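Local structure of bifunctional enzyme cysn/cysc (Mycobacterium tuberculosis, 4BZP) at residues Trp9-Ser14 and Glu108-Thr113. The protein phosphorylates adenylyl sulfate at its 3'-hydroxyl with ATP, as the APS kinase domain of a bifunctional sulfate-activating enzyme. Numbering follows the deposited sequence.
With ADP (adenosine-5'-diphosphate), chain C; EDO (1,2-ethanediol), chain F.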
# COMPACT_ATOMS: atom_id res chain seq x y z
N TRP A 9 14.75 -3.84 5.01
CA TRP A 9 13.92 -4.87 5.64
C TRP A 9 14.66 -5.35 6.85
O TRP A 9 15.68 -6.10 6.74
CB TRP A 9 13.67 -6.00 4.65
CG TRP A 9 12.62 -6.98 5.01
CD1 TRP A 9 12.76 -8.09 5.74
CD2 TRP A 9 11.22 -6.92 4.63
NE1 TRP A 9 11.55 -8.72 5.87
CE2 TRP A 9 10.59 -8.04 5.16
CE3 TRP A 9 10.45 -6.03 3.88
CZ2 TRP A 9 9.22 -8.29 4.96
CZ3 TRP A 9 9.10 -6.31 3.72
CH2 TRP A 9 8.54 -7.39 4.27
N PHE A 10 14.21 -4.96 8.03
CA PHE A 10 14.81 -5.45 9.22
C PHE A 10 14.39 -6.87 9.52
O PHE A 10 13.41 -7.49 9.00
CB PHE A 10 14.47 -4.58 10.41
CG PHE A 10 15.07 -3.22 10.35
CD1 PHE A 10 14.44 -2.21 9.67
CD2 PHE A 10 16.30 -2.97 10.94
CE1 PHE A 10 15.01 -0.97 9.57
CE2 PHE A 10 16.88 -1.73 10.84
CZ PHE A 10 16.20 -0.71 10.20
N THR A 11 15.15 -7.44 10.41
CA THR A 11 14.77 -8.75 10.98
C THR A 11 15.52 -8.89 12.29
O THR A 11 16.63 -8.41 12.44
CB THR A 11 15.03 -9.90 9.99
OG1 THR A 11 14.64 -11.13 10.62
CG2 THR A 11 16.49 -9.97 9.56
N GLY A 12 14.89 -9.53 13.25
CA GLY A 12 15.46 -9.78 14.57
C GLY A 12 14.38 -9.97 15.60
O GLY A 12 13.22 -9.61 15.40
N LEU A 13 14.80 -10.45 16.76
CA LEU A 13 13.92 -10.70 17.84
C LEU A 13 13.16 -9.46 18.31
O LEU A 13 13.61 -8.33 18.14
CB LEU A 13 14.69 -11.28 19.04
CG LEU A 13 15.36 -12.61 18.80
CD1 LEU A 13 16.19 -13.00 20.03
CD2 LEU A 13 14.38 -13.72 18.52
N SER A 14 12.01 -9.65 18.93
CA SER A 14 11.34 -8.57 19.63
C SER A 14 12.32 -7.89 20.58
O SER A 14 13.02 -8.55 21.33
CB SER A 14 10.16 -9.10 20.44
OG SER A 14 9.44 -8.08 21.05
N GLU A 108 18.54 -6.50 3.54
CA GLU A 108 18.19 -7.31 4.71
C GLU A 108 19.12 -6.85 5.83
O GLU A 108 20.35 -7.07 5.74
CB GLU A 108 18.30 -8.85 4.47
CG GLU A 108 17.88 -9.67 5.71
CD GLU A 108 18.25 -11.14 5.72
OE1 GLU A 108 19.42 -11.39 5.52
OE2 GLU A 108 17.41 -12.05 5.93
N VAL A 109 18.58 -6.26 6.86
CA VAL A 109 19.35 -5.74 7.99
C VAL A 109 18.99 -6.53 9.22
O VAL A 109 17.83 -6.57 9.67
CB VAL A 109 19.10 -4.27 8.20
CG1 VAL A 109 19.85 -3.80 9.44
CG2 VAL A 109 19.54 -3.48 6.96
N PHE A 110 19.96 -7.27 9.78
CA PHE A 110 19.76 -8.11 10.94
C PHE A 110 20.15 -7.41 12.23
O PHE A 110 21.33 -7.07 12.41
CB PHE A 110 20.60 -9.36 10.74
CG PHE A 110 20.55 -10.38 11.86
CD1 PHE A 110 19.49 -10.51 12.72
CD2 PHE A 110 21.62 -11.28 11.99
CE1 PHE A 110 19.52 -11.45 13.73
CE2 PHE A 110 21.62 -12.28 12.98
CZ PHE A 110 20.56 -12.34 13.84
N CYS A 111 19.17 -7.16 13.11
CA CYS A 111 19.41 -6.62 14.43
C CYS A 111 19.76 -7.78 15.30
O CYS A 111 18.88 -8.43 15.91
CB CYS A 111 18.16 -5.88 14.92
SG CYS A 111 17.83 -4.38 13.94
N ASP A 112 21.04 -8.08 15.37
CA ASP A 112 21.58 -9.27 16.07
C ASP A 112 21.88 -8.97 17.52
O ASP A 112 23.03 -8.76 17.93
CB ASP A 112 22.81 -9.81 15.39
CG ASP A 112 23.27 -11.17 15.95
OD1 ASP A 112 22.55 -11.76 16.78
OD2 ASP A 112 24.34 -11.62 15.45
N THR A 113 20.81 -8.90 18.30
CA THR A 113 20.87 -8.75 19.76
C THR A 113 20.39 -10.05 20.38
O THR A 113 19.32 -10.55 19.99
CB THR A 113 19.96 -7.55 20.17
OG1 THR A 113 20.45 -6.32 19.55
CG2 THR A 113 19.93 -7.36 21.67
PB ADP C . 12.16 -3.97 18.11
O1B ADP C . 11.07 -4.83 18.84
O2B ADP C . 13.15 -4.81 17.36
O3B ADP C . 11.55 -2.84 17.35
PA ADP C . 13.09 -1.83 19.87
O1A ADP C . 11.79 -1.50 20.48
O2A ADP C . 13.60 -0.91 18.80
O3A ADP C . 13.02 -3.31 19.30
O5' ADP C . 14.28 -1.99 20.94
C5' ADP C . 14.00 -2.42 22.25
C4' ADP C . 14.54 -1.33 23.18
O4' ADP C . 15.93 -1.52 23.32
C3' ADP C . 14.30 0.14 22.81
O3' ADP C . 13.36 0.69 23.70
C2' ADP C . 15.60 0.79 23.13
O2' ADP C . 15.39 1.59 24.34
C1' ADP C . 16.60 -0.28 23.42
N9 ADP C . 17.66 -0.31 22.40
C8 ADP C . 17.50 -0.75 21.12
N7 ADP C . 18.63 -0.67 20.40
C5 ADP C . 19.56 -0.19 21.28
C6 ADP C . 20.96 0.15 21.12
N6 ADP C . 21.62 -0.05 19.97
N1 ADP C . 21.54 0.64 22.24
C2 ADP C . 20.88 0.82 23.39
N3 ADP C . 19.57 0.57 23.61
C4 ADP C . 18.90 0.10 22.53
C1 EDO F . 19.31 -13.21 18.22
O1 EDO F . 19.79 -11.97 17.76
C2 EDO F . 18.75 -13.82 16.97
O2 EDO F . 19.53 -14.96 16.77
O HOH W 1 17.67 -10.58 17.10
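W9–T11 and E108–C111 run side by side as parallel strands, their directions 28° apart, V109 N bonding to W9 O at 2.9 Å, T11 N to V109 O and C111 N to T11 O. Side chains then alternate between the faces. On one, F10 and V109 point the same way, and in one of the two modelled conformers of F10 the CD2–CE2 side of the ring rests obliquely against V109 CG1, 3.9 Å from CE2. C111 SG, set beside its own backbone N (chi1 -67°), approaches the same ring to 3.7 Å at CD2, an oblique sulfur-aromatic contact. Helix 18-31 packs over this face through K18, V21 and A22. The opposite face carries T11, whose CG2 lies 4.1 Å from E108 CG, while its OG1 hydrogen-bonds outside the pair, with Y145 OH and the carbonyl oxygens of I85 and S86 within bonding range; E108, also modelled in two conformers, forms a salt bridge from OE2 to R92. Strand 6-11 is the middle strand of the parallel sheet of a P-loop kinase, with 106-111 its neighbour, and it leads directly into a sequence consistent with the Walker A loop around ADP. G12, with no side chain, lets C111 O come to 3.9 Å from its CA, at backbone angles suited to glycine. Beyond G12 the two chains diverge and a water bridges them, accepting from L13 N and donating to C111 O at 2.7 Å. F110 turns its ring edge to T11 O, 3.6 Å from CD1. L13 CD1 reaches T113 O at 4.0 Å, beside an ethanediol probably from the crystallisation liquor.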